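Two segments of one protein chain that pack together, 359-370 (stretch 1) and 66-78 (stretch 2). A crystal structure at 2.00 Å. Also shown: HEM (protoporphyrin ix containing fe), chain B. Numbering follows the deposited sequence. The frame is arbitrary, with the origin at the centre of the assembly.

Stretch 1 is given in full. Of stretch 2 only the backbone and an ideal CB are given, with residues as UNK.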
# COMPACT_ATOMS: atom_id res chain seq x y z
N ASN A 359 4.21 -5.14 18.46
CA ASN A 359 4.35 -4.17 17.38
C ASN A 359 2.96 -3.91 16.81
O ASN A 359 2.61 -4.43 15.74
CB ASN A 359 5.32 -4.66 16.31
CG ASN A 359 5.86 -3.54 15.45
OD1 ASN A 359 5.32 -2.43 15.44
ND2 ASN A 359 6.94 -3.81 14.73
N PRO A 360 2.14 -3.09 17.49
CA PRO A 360 0.78 -2.80 17.03
C PRO A 360 0.74 -1.75 15.92
O PRO A 360 -0.06 -0.80 15.97
CB PRO A 360 0.09 -2.31 18.31
CG PRO A 360 1.19 -1.63 19.06
CD PRO A 360 2.46 -2.38 18.74
N HIS A 361 1.60 -1.91 14.92
CA HIS A 361 1.66 -0.96 13.82
C HIS A 361 0.41 -1.05 12.96
O HIS A 361 -0.31 -2.05 12.95
CB HIS A 361 2.91 -1.22 12.97
CG HIS A 361 2.87 -2.52 12.23
ND1 HIS A 361 2.22 -2.68 11.02
CD2 HIS A 361 3.41 -3.73 12.53
CE1 HIS A 361 2.36 -3.92 10.61
NE2 HIS A 361 3.07 -4.58 11.51
N VAL A 362 0.14 0.04 12.23
CA VAL A 362 -1.01 0.10 11.34
C VAL A 362 -0.52 0.17 9.90
O VAL A 362 -1.12 0.86 9.06
CB VAL A 362 -1.92 1.30 11.68
CG1 VAL A 362 -2.69 1.02 12.96
CG2 VAL A 362 -1.11 2.58 11.79
N GLY A 363 0.56 -0.55 9.59
CA GLY A 363 1.04 -0.59 8.22
C GLY A 363 0.06 -1.28 7.29
O GLY A 363 -0.10 -0.88 6.13
N PHE A 364 -0.61 -2.32 7.78
CA PHE A 364 -1.69 -2.97 7.06
C PHE A 364 -3.05 -2.36 7.37
O PHE A 364 -4.08 -3.01 7.16
CB PHE A 364 -1.71 -4.47 7.37
CG PHE A 364 -0.48 -5.21 6.91
CD1 PHE A 364 -0.21 -5.36 5.56
CD2 PHE A 364 0.41 -5.75 7.82
CE1 PHE A 364 0.92 -6.04 5.13
CE2 PHE A 364 1.54 -6.43 7.40
CZ PHE A 364 1.79 -6.57 6.05
N GLY A 365 -3.07 -1.12 7.86
CA GLY A 365 -4.30 -0.47 8.25
C GLY A 365 -4.60 -0.65 9.73
O GLY A 365 -3.91 -1.37 10.46
N GLY A 366 -5.66 0.02 10.18
CA GLY A 366 -6.06 -0.06 11.56
C GLY A 366 -6.81 -1.31 11.95
O GLY A 366 -7.24 -1.43 13.10
N GLY A 367 -6.98 -2.25 11.03
CA GLY A 367 -7.69 -3.48 11.31
C GLY A 367 -9.18 -3.37 11.05
O GLY A 367 -9.75 -2.28 10.94
N GLY A 368 -9.82 -4.53 10.94
CA GLY A 368 -11.26 -4.61 10.80
C GLY A 368 -11.67 -5.19 9.45
O GLY A 368 -11.02 -6.12 8.94
N VAL A 369 -12.73 -4.63 8.88
CA VAL A 369 -13.38 -5.24 7.72
C VAL A 369 -12.46 -5.23 6.51
O VAL A 369 -12.41 -6.21 5.75
CB VAL A 369 -14.72 -4.51 7.45
CG1 VAL A 369 -15.16 -4.71 6.01
CG2 VAL A 369 -15.79 -5.00 8.41
N HIS A 370 -11.71 -4.15 6.31
CA HIS A 370 -10.88 -3.99 5.12
C HIS A 370 -9.41 -4.36 5.36
O HIS A 370 -8.55 -3.96 4.57
CB HIS A 370 -10.98 -2.56 4.60
CG HIS A 370 -12.27 -2.26 3.92
ND1 HIS A 370 -12.45 -2.43 2.56
CD2 HIS A 370 -13.45 -1.80 4.40
CE1 HIS A 370 -13.69 -2.09 2.24
NE2 HIS A 370 -14.32 -1.70 3.34
N UNK A 66 -3.39 9.90 15.62
CA UNK A 66 -3.02 8.96 16.67
C UNK A 66 -3.38 7.54 16.27
O UNK A 66 -4.37 7.29 15.59
CB UNK A 66 -3.70 9.33 17.99
N UNK A 67 -2.54 6.59 16.71
CA UNK A 67 -2.74 5.19 16.33
C UNK A 67 -4.07 4.66 16.85
O UNK A 67 -4.80 3.98 16.12
CB UNK A 67 -1.59 4.33 16.86
N UNK A 68 -4.39 4.95 18.11
CA UNK A 68 -5.64 4.45 18.69
C UNK A 68 -6.85 4.97 17.92
O UNK A 68 -7.82 4.23 17.70
CB UNK A 68 -5.74 4.85 20.16
N UNK A 69 -6.82 6.24 17.51
CA UNK A 69 -7.94 6.79 16.76
C UNK A 69 -8.01 6.21 15.35
O UNK A 69 -9.11 6.04 14.81
CB UNK A 69 -7.83 8.31 16.69
N UNK A 70 -6.86 5.91 14.75
CA UNK A 70 -6.84 5.26 13.44
C UNK A 70 -7.48 3.88 13.53
O UNK A 70 -8.24 3.48 12.64
CB UNK A 70 -5.41 5.15 12.91
N UNK A 71 -7.20 3.14 14.60
CA UNK A 71 -7.84 1.85 14.82
C UNK A 71 -9.34 2.03 15.02
O UNK A 71 -10.15 1.25 14.51
CB UNK A 71 -7.22 1.14 16.03
N UNK A 72 -9.74 3.08 15.75
CA UNK A 72 -11.16 3.32 16.00
C UNK A 72 -11.92 3.56 14.70
O UNK A 72 -13.00 3.00 14.49
CB UNK A 72 -11.34 4.51 16.94
N UNK A 73 -11.36 4.38 13.80
CA UNK A 73 -12.01 4.64 12.52
C UNK A 73 -12.06 3.37 11.68
O UNK A 73 -13.09 3.06 11.06
CB UNK A 73 -11.28 5.75 11.76
N UNK A 74 -10.96 2.61 11.65
CA UNK A 74 -10.89 1.43 10.79
C UNK A 74 -11.89 0.36 11.22
O UNK A 74 -12.54 -0.26 10.37
CB UNK A 74 -9.47 0.85 10.80
N UNK A 75 -12.03 0.14 12.53
CA UNK A 75 -12.88 -0.95 13.00
C UNK A 75 -14.34 -0.55 13.09
O UNK A 75 -15.21 -1.44 13.06
CB UNK A 75 -12.40 -1.44 14.37
N UNK A 76 -14.65 0.74 13.19
CA UNK A 76 -16.04 1.20 13.25
C UNK A 76 -16.53 1.56 11.85
O UNK A 76 -16.93 2.68 11.55
CB UNK A 76 -16.17 2.40 14.19
N UNK A 77 -16.51 0.55 10.97
CA UNK A 77 -16.90 0.75 9.58
C UNK A 77 -18.39 1.05 9.43
O UNK A 77 -18.79 1.59 8.40
CB UNK A 77 -16.54 -0.49 8.76
N UNK A 78 -19.21 0.70 10.42
CA UNK A 78 -20.62 1.05 10.37
C UNK A 78 -20.83 2.56 10.48
O UNK A 78 -21.89 3.06 10.07
CB UNK A 78 -21.38 0.33 11.49
CHA HEM B . -5.92 -3.59 1.75
CHB HEM B . -4.04 -6.76 -1.42
CHC HEM B . 0.37 -6.06 0.50
CHD HEM B . -1.42 -2.30 3.01
C1A HEM B . -5.80 -4.52 0.73
C2A HEM B . -6.88 -5.03 -0.09
C3A HEM B . -6.36 -5.90 -0.96
C4A HEM B . -4.93 -5.97 -0.73
CMA HEM B . -7.15 -6.69 -2.03
CAA HEM B . -8.37 -4.64 0.03
CBA HEM B . -9.00 -5.47 1.14
CGA HEM B . -10.40 -4.99 1.42
O1A HEM B . -11.18 -5.76 2.04
O2A HEM B . -10.74 -3.85 1.01
C1B HEM B . -2.70 -6.90 -1.14
C2B HEM B . -1.81 -7.88 -1.72
C3B HEM B . -0.59 -7.71 -1.20
C4B HEM B . -0.65 -6.59 -0.26
CMB HEM B . -2.20 -8.95 -2.76
CAB HEM B . 0.61 -8.59 -1.61
CBB HEM B . 1.80 -8.51 -1.02
C1C HEM B . 0.27 -4.98 1.36
C2C HEM B . 1.34 -4.43 2.17
C3C HEM B . 0.83 -3.38 2.86
C4C HEM B . -0.56 -3.25 2.51
CMC HEM B . 2.78 -4.98 2.18
CAC HEM B . 1.50 -2.44 3.88
CBC HEM B . 2.71 -2.65 4.41
C1D HEM B . -2.80 -2.32 2.92
C2D HEM B . -3.72 -1.41 3.56
C3D HEM B . -4.96 -1.76 3.21
C4D HEM B . -4.87 -2.92 2.33
CMD HEM B . -3.31 -0.24 4.48
CAD HEM B . -6.27 -1.08 3.67
CBD HEM B . -6.61 -1.54 5.08
CGD HEM B . -7.84 -0.85 5.59
O1D HEM B . -8.22 -1.08 6.77
O2D HEM B . -8.46 -0.06 4.83
NA HEM B . -4.63 -5.12 0.31
NB HEM B . -1.96 -6.13 -0.25
NC HEM B . -0.87 -4.24 1.59
ND HEM B . -3.53 -3.23 2.18
FE HEM B . -2.78 -4.83 1.14

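Position 66 precedes a helix that runs from 67 to 75, and its ideal CB has nothing of stretch 1 within 5.5 Å. The N-cap often favours Ser, Thr, Asp or Asn, but many residues fit; it is Arg66, whose side chain comes no nearer than 9.5 Å to stretch 1.

At 67 the CB points toward stretch 1, 5.2 Å from Val362 CG1 and 5.4 Å from Pro360 O. A carbonyl beside an apolar methyl suits a long side chain ending in a donor: Lys, Arg or Gln. The residue is Arg67. Its CG lies 4.1 Å from Val362 CG1, and its NE donates a hydrogen bond to Pro360 O (2.8 Å, 152°), which sits near the guanidinium plane, where an N-H can reach it.

Positions 68, 69, 72 and 73 find no stretch 1 atom within 5.5 Å of CB, so helix-compatible residues of many kinds would do; they are Ala68, Asp69, Ala72 and Val73.

At 70 the CB points toward stretch 1 and lies 4.9 Å from Val362 CG1, favouring an aliphatic residue such as Leu, Ile or Val. Ile70 places CG2 4.2 Å from that methyl.

Position 71 points sideways, its CB 3.9 Å from Gly366 O and 5.5 Å from Val362 CG1. With the CA atoms of 71 and Gly366 only 4.2 Å apart, a small or medium residue (Ala, Val, Thr) is plausible. Val71 CG2 packs 4.1 Å from Val362 CG1.

At 74 the ideal CB is 3.1 Å from Gly367 O and 3.6 Å from Gly366 CA, so Gly, Ala or Ser is favoured. Ser74 OG donates to Ile70 O (2.6 Å) within the helix and accepts from water 1 (2.9 Å). That water also accepts from Gly366 N (2.9 Å) and donates to HEM O1D (2.8 Å), joining helix, loop and heme.

At 75 the CA-to-CB bond points sideways, and the ideal CB is 4.4 Å from Gly367 O, beside glycines, with the carbonyls of Gly366 and Gly367 nearby; Lys, Arg or Gln could fold back over them. Arg75 does, laying one guanidinium face over Gly367 CA and Gly368 N, while water 3 accepts from Arg75 NH1 (3.0 Å) and donates to Gly366 O (2.8 Å).

Position 76 leaves helical phi/psi and is out of reach, so its choice is loose. Thr76 OG1 bonds back to Ala72 O (2.6 Å).

At 77 the CB points toward stretch 1 and lies 4.6 Å from Val369 CG2; apolar or short polar residues could fit. Asn77 OD1 lies 3.4 Å from that methyl and 2.8 Å from water 2, which accepts from Val369 N (2.7 Å).

Position 78 is out of reach, open to many residues; it is Glu78.

Stretch 2, residues 66-78: RRADIVAVSRTNE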
# COMPACT_ATOMS: atom_id res chain seq x y z
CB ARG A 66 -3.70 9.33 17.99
CG ARG A 66 -3.06 10.50 18.71
CD ARG A 66 -3.70 10.75 20.06
NE ARG A 66 -3.11 11.90 20.74
CZ ARG A 66 -3.62 12.46 21.84
NH1 ARG A 66 -4.72 11.98 22.38
NH2 ARG A 66 -3.01 13.50 22.39
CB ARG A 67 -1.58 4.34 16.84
CG ARG A 67 -1.67 2.88 16.43
CD ARG A 67 -1.42 1.95 17.61
NE ARG A 67 -1.96 0.62 17.38
CZ ARG A 67 -2.99 0.11 18.03
NH1 ARG A 67 -3.61 0.81 18.97
NH2 ARG A 67 -3.42 -1.12 17.75
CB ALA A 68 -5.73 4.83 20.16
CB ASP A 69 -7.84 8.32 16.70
CG ASP A 69 -8.07 8.97 18.06
OD1 ASP A 69 -8.85 8.41 18.85
OD2 ASP A 69 -7.48 10.04 18.32
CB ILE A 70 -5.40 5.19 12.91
CG1 ILE A 70 -4.94 6.58 12.45
CG2 ILE A 70 -5.27 4.17 11.78
CD1 ILE A 70 -3.50 6.63 12.02
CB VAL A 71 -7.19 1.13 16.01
CG1 VAL A 71 -8.03 -0.05 16.46
CG2 VAL A 71 -5.78 0.68 15.65
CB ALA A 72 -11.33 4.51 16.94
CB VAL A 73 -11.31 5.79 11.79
CG1 VAL A 73 -11.81 5.91 10.35
CG2 VAL A 73 -11.50 7.10 12.53
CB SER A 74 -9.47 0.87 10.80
OG SER A 74 -8.51 1.89 10.60
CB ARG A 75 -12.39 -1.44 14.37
CG ARG A 75 -10.93 -1.85 14.38
CD ARG A 75 -10.56 -2.57 15.66
NE ARG A 75 -9.34 -3.36 15.50
CZ ARG A 75 -9.32 -4.60 15.03
NH1 ARG A 75 -8.16 -5.25 14.92
NH2 ARG A 75 -10.44 -5.21 14.67
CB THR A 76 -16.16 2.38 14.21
OG1 THR A 76 -15.30 2.18 15.34
CG2 THR A 76 -17.60 2.52 14.70
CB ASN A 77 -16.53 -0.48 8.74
CG ASN A 77 -17.26 -1.73 9.19
OD1 ASN A 77 -16.90 -2.35 10.18
ND2 ASN A 77 -18.30 -2.11 8.45
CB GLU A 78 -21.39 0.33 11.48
CG GLU A 78 -21.10 0.86 12.88
CD GLU A 78 -20.17 -0.04 13.67
OE1 GLU A 78 -20.44 -0.26 14.87
OE2 GLU A 78 -19.18 -0.54 13.09
O HOH W 1 -7.31 1.22 8.05
O HOH W 2 -14.09 -2.63 10.14
O HOH W 3 -6.15 -3.07 15.06
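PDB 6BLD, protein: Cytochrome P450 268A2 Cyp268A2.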